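Local structure of glutathione peroxidase (Schistosoma mansoni, 2V1M) at residues E13-D18 against D23-K28. The protein catalyses the reduction of hydrogen peroxide to water by glutathione, which is oxidised to its disulfide. Numbering follows the deposited sequence.
Sequences EFTVKD and DVSLEK
Val-16 CG2 meets Leu-26 CD2 at 3.8 Å, the two side chains crossing at about a right angle, and this pair is the inner, tightly packed part of the contact, at the end of a small antiparallel ladder. The same methyl lies 4.2 Å from CG1 of Val-24, while CB of Phe-14 rests against CD1 of Leu-26. Branched aliphatic residues suit this face because it is pressed onto the protein body: Val-16 touches Phe-70, and Leu-26 touches Leu-68, of strand 65-71; Leu-26 also meets Leu-114 of helix 113-121. The ring of Phe-14 turns away to meet Trp-8 edge-to-face and Phe-117.

Val-16 and Val-24 form the hydrogen-bonded pair, with N-to-O distances of 3.0 Å from Val-16 N to Val-24 O and 2.8 Å from Val-24 N to Val-16 O. Beyond the ladder, Leu-26 N gives Phe-14 O an almost straight bond (177°), tying down the start of the 3-10 turn. Ser-25 suits this exit: its OG, anti to the backbone N, accepts from Glu-27 N in an ST turn.

The other face, with Thr-15, Ser-25, Lys-17 and Asp-23, is looser and largely open to solvent, as its polar residues allow. The aliphatic chain of Lys-17 bends at its last two torsions (-58° and -61°), curling NZ back to a salt bridge with Asp-23 OD1 (2.8 Å), met on the syn side and somewhat out of the carboxylate plane. At the connection, Asp-18 OD1 accepts from the backbone N of Asn-20 and Val-22. The whole is a two-stranded beta hairpin, the N-terminal hairpin that precedes the thioredoxin-fold core in glutathione peroxidases.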
loop_
_atom_site.group_PDB
_atom_site.type_symbol
_atom_site.label_atom_id
_atom_site.label_comp_id
_atom_site.label_asym_id
_atom_site.label_seq_id
_atom_site.Cartn_x
_atom_site.Cartn_y
_atom_site.Cartn_z
ATOM N N GLU A 13 -10.332 -8.492 -7.342
ATOM C CA GLU A 13 -11.590 -8.005 -7.908
ATOM C C GLU A 13 -11.553 -6.520 -8.235
ATOM O O GLU A 13 -12.449 -6.055 -8.962
ATOM C CB GLU A 13 -12.729 -8.298 -6.958
ATOM C CG GLU A 13 -12.960 -9.798 -6.871
ATOM C CD GLU A 13 -14.026 -10.199 -5.924
ATOM O OE1 GLU A 13 -14.580 -9.285 -5.277
ATOM O OE2 GLU A 13 -14.342 -11.402 -5.785
ATOM N N PHE A 14 -10.590 -5.769 -7.692
ATOM C CA PHE A 14 -10.611 -4.299 -7.766
ATOM C C PHE A 14 -9.743 -3.780 -8.887
ATOM O O PHE A 14 -8.712 -4.381 -9.240
ATOM C CB PHE A 14 -10.170 -3.677 -6.431
ATOM C CG PHE A 14 -11.000 -4.187 -5.322
ATOM C CD1 PHE A 14 -12.348 -3.793 -5.208
ATOM C CD2 PHE A 14 -10.513 -5.178 -4.467
ATOM C CE1 PHE A 14 -13.185 -4.353 -4.253
ATOM C CE2 PHE A 14 -11.346 -5.753 -3.518
ATOM C CZ PHE A 14 -12.662 -5.370 -3.420
ATOM N N THR A 15 -10.155 -2.619 -9.410
ATOM C CA THR A 15 -9.443 -1.900 -10.434
ATOM C C THR A 15 -9.129 -0.517 -9.878
ATOM O O THR A 15 -9.991 0.109 -9.210
ATOM C CB THR A 15 -10.297 -1.811 -11.748
ATOM O OG1 THR A 15 -10.589 -3.151 -12.155
ATOM C CG2 THR A 15 -9.540 -1.159 -12.883
ATOM N N VAL A 16 -7.909 -0.047 -10.111
ATOM C CA VAL A 16 -7.422 1.225 -9.555
ATOM C C VAL A 16 -6.654 1.950 -10.625
ATOM O O VAL A 16 -6.061 1.342 -11.530
ATOM C CB VAL A 16 -6.542 0.999 -8.299
ATOM C CG1 VAL A 16 -7.389 0.503 -7.113
ATOM C CG2 VAL A 16 -5.399 0.036 -8.571
ATOM N N LYS A 17 -6.610 3.266 -10.518
ATOM C CA LYS A 17 -5.839 4.091 -11.447
ATOM C C LYS A 17 -4.411 4.235 -10.907
ATOM O O LYS A 17 -4.202 4.660 -9.771
ATOM C CB LYS A 17 -6.516 5.456 -11.552
ATOM C CG LYS A 17 -5.956 6.347 -12.672
ATOM C CD LYS A 17 -6.682 7.704 -12.764
ATOM C CE LYS A 17 -8.198 7.570 -13.010
ATOM N NZ LYS A 17 -8.458 6.888 -14.282
ATOM N N ASP A 18 -3.430 3.903 -11.746
ATOM C CA ASP A 18 -2.031 4.061 -11.332
ATOM C C ASP A 18 -1.611 5.540 -11.407
ATOM O O ASP A 18 -2.397 6.401 -11.827
ATOM C CB ASP A 18 -1.097 3.081 -12.069
ATOM C CG ASP A 18 -0.664 3.510 -13.462
ATOM O OD1 ASP A 18 -0.881 4.666 -13.876
ATOM O OD2 ASP A 18 -0.040 2.632 -14.115
ATOM N N ASP A 23 -5.500 2.796 -15.695
ATOM C CA ASP A 23 -6.259 1.901 -14.839
ATOM C C ASP A 23 -5.718 0.500 -14.998
ATOM O O ASP A 23 -5.432 0.040 -16.128
ATOM C CB ASP A 23 -7.740 1.985 -15.208
ATOM C CG ASP A 23 -8.415 3.290 -14.717
ATOM O OD1 ASP A 23 -7.729 4.215 -14.180
ATOM O OD2 ASP A 23 -9.661 3.398 -14.953
ATOM N N VAL A 24 -5.653 -0.212 -13.869
ATOM C CA VAL A 24 -5.132 -1.558 -13.813
ATOM C C VAL A 24 -5.991 -2.365 -12.849
ATOM O O VAL A 24 -6.292 -1.933 -11.732
ATOM C CB VAL A 24 -3.648 -1.532 -13.478
ATOM C CG1 VAL A 24 -3.415 -0.991 -12.143
ATOM C CG2 VAL A 24 -3.026 -2.897 -13.661
ATOM N N SER A 25 -6.359 -3.557 -13.298
ATOM C CA SER A 25 -6.984 -4.515 -12.393
ATOM C C SER A 25 -5.889 -5.150 -11.505
ATOM O O SER A 25 -4.822 -5.563 -11.987
ATOM C CB SER A 25 -7.673 -5.615 -13.184
ATOM O OG SER A 25 -7.975 -6.707 -12.309
ATOM N N LEU A 26 -6.224 -5.334 -10.229
ATOM C CA LEU A 26 -5.307 -5.987 -9.292
ATOM C C LEU A 26 -5.154 -7.485 -9.551
ATOM O O LEU A 26 -4.317 -8.123 -8.928
ATOM C CB LEU A 26 -5.678 -5.688 -7.839
ATOM C CG LEU A 26 -5.703 -4.194 -7.499
ATOM C CD1 LEU A 26 -6.076 -4.045 -6.015
ATOM C CD2 LEU A 26 -4.383 -3.532 -7.813
ATOM N N GLU A 27 -5.883 -8.012 -10.549
ATOM C CA GLU A 27 -5.536 -9.330 -11.121
ATOM C C GLU A 27 -4.046 -9.420 -11.470
ATOM O O GLU A 27 -3.485 -10.511 -11.448
ATOM C CB GLU A 27 -6.356 -9.571 -12.393
ATOM C CG GLU A 27 -7.812 -9.975 -12.132
ATOM C CD GLU A 27 -7.924 -11.455 -11.781
ATOM O OE1 GLU A 27 -6.950 -12.181 -12.033
ATOM O OE2 GLU A 27 -8.973 -11.847 -11.234
ATOM N N LYS A 28 -3.428 -8.286 -11.805
ATOM C CA LYS A 28 -1.978 -8.176 -12.071
ATOM C C LYS A 28 -1.144 -8.859 -10.982
ATOM O O LYS A 28 -0.048 -9.384 -11.268
ATOM C CB LYS A 28 -1.561 -6.648 -12.175
ATOM C CG LYS A 28 -0.079 -6.354 -12.289
ATOM C CD LYS A 28 0.162 -4.847 -12.504
ATOM C CE LYS A 28 1.630 -4.482 -12.442
ATOM N NZ LYS A 28 1.921 -3.131 -12.968
#